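Local coordinates for phosphoglycolate phosphatase (Thermoplasma acidophilum, PDB 1L6R), which catalyses the magnesium-dependent dephosphorylation of 2-phosphoglycolate to glycolate and, less efficiently, releases phosphate from inorganic pyrophosphate, at the interface of chains A and B. Residues are numbered along the deposited sequence; one frame, centred on the assembly and turned at random. Chains: chain A/B, Hypothetical protein TA0175.

Contact 1: the interface of chains A and B. Residues chain A 159, 169; chain B 159, 169.
A:Asn159 and B:Asn159 come from opposite directions across the dyad of the homodimer, their amide planes turned 59° apart. The two ND2 atoms stay 4.2 Å apart, too far to bond directly, and water 2 sits between them, 2.8 Å from A:Asn159 ND2. B:Asn159 ND2 reaches the same water and also water 1, which in turn lies 3.0 Å from the phenol oxygen OH of A:Tyr169. Each tyrosine crosses the partner's asparagine at about a right angle, with A:Tyr169 OH 3.9 Å from B:Asn159 ND2, a packing contact without a bond.

Behind this first shell, each chain sets its own amide. A:Tyr169, in the 3-10 helix 169-171, gives its hydroxyl hydrogen to OD1 of A:Asn159 on helix 154-164, 2.6 Å from OH to OD1. That carbonyl oxygen lies at the ring edge, in the plane of the phenol, which probably keeps the amide from flipping, with ND2 turned toward the partner. The asparagine CG lies beside its own backbone N (chi1 -83°), which carries the amide off the helix toward the dyad. With an alanine at A:Asn159, the hydroxyl of A:Tyr169 would probably lose this acceptor and water 2 an amide partner. The twin bond in the other chain, B:Tyr169 OH to B:Asn159 OD1, is also 2.6 Å long, its donor tilted 30° from the carbonyl plane.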
# COMPACT_ATOMS: atom_id res chain seq x y z
N ASN A 159 -0.41 -2.32 9.59
CA ASN A 159 -1.52 -1.48 9.99
C ASN A 159 -2.32 -2.18 11.09
O ASN A 159 -2.82 -1.53 12.01
CB ASN A 159 -2.43 -1.16 8.81
CG ASN A 159 -1.92 -0.01 7.99
OD1 ASN A 159 -1.51 1.01 8.54
ND2 ASN A 159 -1.94 -0.16 6.68
N TYR A 169 2.36 5.79 13.60
CA TYR A 169 3.30 5.19 12.66
C TYR A 169 4.76 5.39 13.04
O TYR A 169 5.58 4.49 12.84
CB TYR A 169 3.07 5.73 11.24
CG TYR A 169 1.89 5.13 10.50
CD1 TYR A 169 1.82 3.76 10.23
CD2 TYR A 169 0.86 5.94 10.02
CE1 TYR A 169 0.76 3.22 9.48
CE2 TYR A 169 -0.20 5.41 9.28
CZ TYR A 169 -0.24 4.06 9.01
OH TYR A 169 -1.28 3.56 8.25
N ASN B 159 -6.36 6.17 4.63
CA ASN B 159 -6.09 5.79 6.02
C ASN B 159 -6.29 7.01 6.93
O ASN B 159 -6.77 6.87 8.06
CB ASN B 159 -4.68 5.21 6.18
CG ASN B 159 -4.60 3.76 5.73
OD1 ASN B 159 -5.52 2.98 5.97
ND2 ASN B 159 -3.50 3.39 5.10
N TYR B 169 -12.61 -0.02 8.21
CA TYR B 169 -12.41 -0.08 6.77
C TYR B 169 -13.68 -0.47 6.00
O TYR B 169 -13.92 0.03 4.90
CB TYR B 169 -11.31 -1.09 6.43
CG TYR B 169 -9.89 -0.59 6.64
CD1 TYR B 169 -9.40 0.51 5.94
CD2 TYR B 169 -9.02 -1.27 7.49
CE1 TYR B 169 -8.08 0.92 6.07
CE2 TYR B 169 -7.69 -0.87 7.63
CZ TYR B 169 -7.23 0.22 6.91
OH TYR B 169 -5.91 0.59 7.01
O HOH W 1 -1.17 5.23 5.81
O HOH W 2 -1.98 0.97 4.11

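Contact 2: the interface of chains A and B. Residues chain A 134-135, 150; chain B 182, 185, 203-204.
A:Arg150 and B:Val204 pack together through apolar atoms. The methyl CG1 of the valine, at the end of helix 199-204, lies 3.6 Å from CB of A:Arg150 and also touches CG, so it is the aliphatic base of the arginine that it meets. The same methyl rests against the backbone of A:Gly135, 3.7 Å from its CA. CG1 stands beside the valine's own backbone N (chi1 -63°) and points across to chain A. Next to it, CB of B:Ala203 packs on the glycine from the neighbouring helix position, 3.6 Å from A:Gly135 N. Having no side chain, the glycine lets both residues of the helix come down on bare backbone.

The second kind of contact is a sulfur-bearing chain laid on a cation. B:Met182 comes toward A:Arg150 from the opposite direction, and its methyl CE sits over the centre of one guanidinium face, 3.7 Å above the plane. CG of the methionine is 3.7 Å from A:Arg150 NH1, and SD lies near the same group, so the bent thioether chain follows the flat head. Two bends in the arginine, at chi2 (73°) and chi3 (65°), turn the guanidinium so that one face meets B:Met182.

The patch joins the loop after helix 124-132 and the residue following strand 144-149 in one subunit to two helices of the other, helping to hold the phosphatase dimer together.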
# COMPACT_ATOMS: atom_id res chain seq x y z
N ARG A 134 -7.89 -12.30 -11.87
CA ARG A 134 -8.79 -12.91 -10.90
C ARG A 134 -8.74 -12.22 -9.53
O ARG A 134 -9.31 -12.72 -8.56
CB ARG A 134 -8.45 -14.39 -10.74
CG ARG A 134 -8.67 -15.22 -12.01
CD ARG A 134 -10.14 -15.24 -12.38
NE ARG A 134 -10.98 -15.57 -11.23
CZ ARG A 134 -10.89 -16.71 -10.55
NH1 ARG A 134 -10.01 -17.64 -10.90
NH2 ARG A 134 -11.69 -16.92 -9.51
N GLY A 135 -8.04 -11.09 -9.45
CA GLY A 135 -7.96 -10.38 -8.18
C GLY A 135 -6.85 -10.83 -7.25
O GLY A 135 -6.86 -10.49 -6.06
N ARG A 150 -5.36 -9.69 -3.45
CA ARG A 150 -4.86 -8.32 -3.54
C ARG A 150 -5.04 -7.62 -2.19
O ARG A 150 -6.13 -7.64 -1.62
CB ARG A 150 -5.62 -7.55 -4.63
CG ARG A 150 -5.32 -6.05 -4.69
CD ARG A 150 -3.96 -5.72 -5.27
NE ARG A 150 -3.84 -6.12 -6.67
CZ ARG A 150 -2.92 -5.64 -7.51
NH1 ARG A 150 -2.04 -4.74 -7.10
NH2 ARG A 150 -2.88 -6.08 -8.76
N MET B 182 -5.10 2.15 -7.64
CA MET B 182 -4.97 0.82 -7.04
C MET B 182 -4.56 0.85 -5.55
O MET B 182 -4.97 -0.02 -4.77
CB MET B 182 -3.97 -0.02 -7.85
CG MET B 182 -3.78 -1.44 -7.32
SD MET B 182 -5.30 -2.45 -7.25
CE MET B 182 -5.35 -3.13 -8.92
N PHE B 185 -7.46 0.37 -3.50
CA PHE B 185 -8.03 -0.96 -3.64
C PHE B 185 -7.21 -2.04 -2.94
O PHE B 185 -7.58 -3.21 -2.94
CB PHE B 185 -8.24 -1.28 -5.12
CG PHE B 185 -9.31 -0.45 -5.78
CD1 PHE B 185 -9.10 0.90 -6.08
CD2 PHE B 185 -10.55 -1.01 -6.07
CE1 PHE B 185 -10.11 1.67 -6.66
CE2 PHE B 185 -11.57 -0.24 -6.64
CZ PHE B 185 -11.35 1.10 -6.94
N ALA B 203 -11.13 -6.46 -11.41
CA ALA B 203 -10.97 -7.76 -10.78
C ALA B 203 -10.98 -7.76 -9.25
O ALA B 203 -11.24 -8.79 -8.63
CB ALA B 203 -9.69 -8.43 -11.29
N VAL B 204 -10.69 -6.61 -8.64
CA VAL B 204 -10.69 -6.55 -7.18
C VAL B 204 -11.86 -5.74 -6.61
O VAL B 204 -12.02 -5.64 -5.40
CB VAL B 204 -9.36 -5.97 -6.64
CG1 VAL B 204 -8.21 -6.90 -7.01
CG2 VAL B 204 -9.12 -4.58 -7.18

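Contact 3: the interface of chains A and B. Residues chain A 132-133, 150; chain B 200.
The carboxylate of A:Glu132 and the amide of B:Asn200 stand nearly upright to one another, their planes 77° apart. On the carboxylate, ND2 of the asparagine arrives from above the plane, 62° out of it, and meets OE1. From the amide's side, OE1 lies close to its plane, and the hydrogen bond from B:Asn200 ND2 to A:Glu132 OE1 is 3.1 Å long and fairly straight, 161° at the hydrogen. The amide oxygen OD1 of B:Asn200 rests 3.4 Å from CB of A:Glu132, so the asparagine touches the glutamate's stem as well as its head.

A:Glu132 closes helix 124-132, and its chain runs extended beyond CG, carrying the carboxylate out past the amide. NH2 of A:Arg150 comes to the same B:Asn200 ND2, 3.8 Å away and roughly at right angles to the glutamate's approach, with the guanidinium and amide planes crossing; its positive charge may help balance the glutamate. A leucine in place of B:Asn200 would probably leave the carboxylate of A:Glu132 without this donor at a dimer interface that the residue bridges. Backbone joins backbone through water 3, which lies 2.6 Å from the carbonyl oxygen A:Glu132 O and 2.8 Å from the carbonyl oxygen B:Asn200 O.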
# COMPACT_ATOMS: atom_id res chain seq x y z
N GLU A 132 -3.75 -11.92 -11.80
CA GLU A 132 -4.22 -10.56 -11.61
C GLU A 132 -5.62 -10.37 -12.19
O GLU A 132 -6.40 -9.56 -11.69
CB GLU A 132 -3.21 -9.57 -12.19
CG GLU A 132 -1.82 -9.75 -11.59
CD GLU A 132 -0.89 -8.58 -11.82
OE1 GLU A 132 -1.09 -7.85 -12.81
OE2 GLU A 132 0.04 -8.39 -11.01
N SER A 133 -5.95 -11.13 -13.23
CA SER A 133 -7.28 -11.02 -13.83
C SER A 133 -8.34 -11.59 -12.89
O SER A 133 -9.54 -11.39 -13.09
CB SER A 133 -7.33 -11.76 -15.17
OG SER A 133 -7.35 -13.16 -14.99
N ARG A 150 -5.36 -9.69 -3.45
CA ARG A 150 -4.86 -8.32 -3.54
C ARG A 150 -5.04 -7.62 -2.19
O ARG A 150 -6.13 -7.64 -1.62
CB ARG A 150 -5.62 -7.55 -4.63
CG ARG A 150 -5.32 -6.05 -4.69
CD ARG A 150 -3.96 -5.72 -5.27
NE ARG A 150 -3.84 -6.12 -6.67
CZ ARG A 150 -2.92 -5.64 -7.51
NH1 ARG A 150 -2.04 -4.74 -7.10
NH2 ARG A 150 -2.88 -6.08 -8.76
N ASN B 200 -7.33 -4.87 -13.85
CA ASN B 200 -6.92 -5.19 -12.49
C ASN B 200 -7.81 -4.57 -11.43
O ASN B 200 -8.09 -5.19 -10.41
CB ASN B 200 -5.45 -4.79 -12.26
CG ASN B 200 -4.48 -5.84 -12.78
OD1 ASN B 200 -4.89 -6.82 -13.42
ND2 ASN B 200 -3.20 -5.65 -12.50
O HOH W 3 -6.40 -7.46 -10.13

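Contact 4: the interface of chains A and B. Residues chain A 150, 153; chain B 182, 185-186, 200.
A:Arg150 crosses B:Gln186 obliquely at the dimer interface of this HAD-superfamily phosphatase, and can be followed outward from its backbone. CB starts the chain and leads to CG. Anti to the backbone N (chi1 172°), CG is directed into chain B, where it lies 4.0 Å from CG of B:Gln186 and at a like distance from the carbonyl O of B:Phe185. CD presses closer, 3.5 Å from that glutamine CG, so the two aliphatic stems touch before the polar heads meet. NE and CZ lie under the thioether of B:Met182, its CE over one face of the guanidinium.

At the tip, NH1 gives a hydrogen bond of 3.0 Å to the amide oxygen OE1 of B:Gln186, with 152° at the hydrogen. The oxygen is at the guanidinium edge, in its plane, and the donor lies in the carbonyl plane in turn; the two flat heads are 27° apart. B:Gln186 reaches this edge with its chain extended beyond CG. The remaining nitrogen, NH2, points on toward B:Asn200.

Further along the same seam, A:Asp153 and B:Gln186 are joined by water 4, which is 2.9 Å from the carboxylate OD1 of the aspartate and 3.2 Å from the backbone O of the glutamine.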
# COMPACT_ATOMS: atom_id res chain seq x y z
N ARG A 150 -5.36 -9.69 -3.45
CA ARG A 150 -4.86 -8.32 -3.54
C ARG A 150 -5.04 -7.62 -2.19
O ARG A 150 -6.13 -7.64 -1.62
CB ARG A 150 -5.62 -7.55 -4.63
CG ARG A 150 -5.32 -6.05 -4.69
CD ARG A 150 -3.96 -5.72 -5.27
NE ARG A 150 -3.84 -6.12 -6.67
CZ ARG A 150 -2.92 -5.64 -7.51
NH1 ARG A 150 -2.04 -4.74 -7.10
NH2 ARG A 150 -2.88 -6.08 -8.76
N ASP A 153 -0.95 -8.28 2.39
CA ASP A 153 0.48 -8.04 2.41
C ASP A 153 1.02 -7.50 3.72
O ASP A 153 0.29 -7.39 4.70
CB ASP A 153 0.85 -7.07 1.28
CG ASP A 153 0.12 -5.73 1.37
OD1 ASP A 153 -0.30 -5.33 2.47
OD2 ASP A 153 -0.02 -5.06 0.32
N MET B 182 -5.10 2.15 -7.64
CA MET B 182 -4.97 0.82 -7.04
C MET B 182 -4.56 0.85 -5.55
O MET B 182 -4.97 -0.02 -4.77
CB MET B 182 -3.97 -0.02 -7.85
CG MET B 182 -3.78 -1.44 -7.32
SD MET B 182 -5.30 -2.45 -7.25
CE MET B 182 -5.35 -3.13 -8.92
N PHE B 185 -7.46 0.37 -3.50
CA PHE B 185 -8.03 -0.96 -3.64
C PHE B 185 -7.21 -2.04 -2.94
O PHE B 185 -7.58 -3.21 -2.94
CB PHE B 185 -8.24 -1.28 -5.12
CG PHE B 185 -9.31 -0.45 -5.78
CD1 PHE B 185 -9.10 0.90 -6.08
CD2 PHE B 185 -10.55 -1.01 -6.07
CE1 PHE B 185 -10.11 1.67 -6.66
CE2 PHE B 185 -11.57 -0.24 -6.64
CZ PHE B 185 -11.35 1.10 -6.94
N GLN B 186 -6.09 -1.64 -2.36
CA GLN B 186 -5.28 -2.61 -1.64
C GLN B 186 -5.60 -2.56 -0.15
O GLN B 186 -5.03 -3.30 0.65
CB GLN B 186 -3.80 -2.36 -1.90
CG GLN B 186 -3.42 -2.87 -3.27
CD GLN B 186 -1.97 -2.68 -3.62
OE1 GLN B 186 -1.52 -3.12 -4.67
NE2 GLN B 186 -1.22 -2.01 -2.74
N ASN B 200 -7.33 -4.87 -13.85
CA ASN B 200 -6.92 -5.19 -12.49
C ASN B 200 -7.81 -4.57 -11.43
O ASN B 200 -8.09 -5.19 -10.41
CB ASN B 200 -5.45 -4.79 -12.26
CG ASN B 200 -4.48 -5.84 -12.78
OD1 ASN B 200 -4.89 -6.82 -13.42
ND2 ASN B 200 -3.20 -5.65 -12.50
O HOH W 4 -2.31 -3.31 2.26

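Contacts 2, 3 and 4 form one continuous region, with C-alpha centres about 4 to 8 Å apart, all including A:Arg150. B:Met182 and B:Phe185 recur in contacts 2 and 4, B:Asn200 in contacts 3 and 4, and helix 199-204 of chain B in all three. Between C-alpha centres, contact 1 lies about 15 Å from contact 4 and 22 Å from contact 3, on the dyad. The two-fold axis repeats the arginine region with chains exchanged, so the dimer is held at its centre and on both flanks. Contact 4 is centred about 14 Å from the nucleophile B:Asp11; the structure alone does not show any catalytic effect.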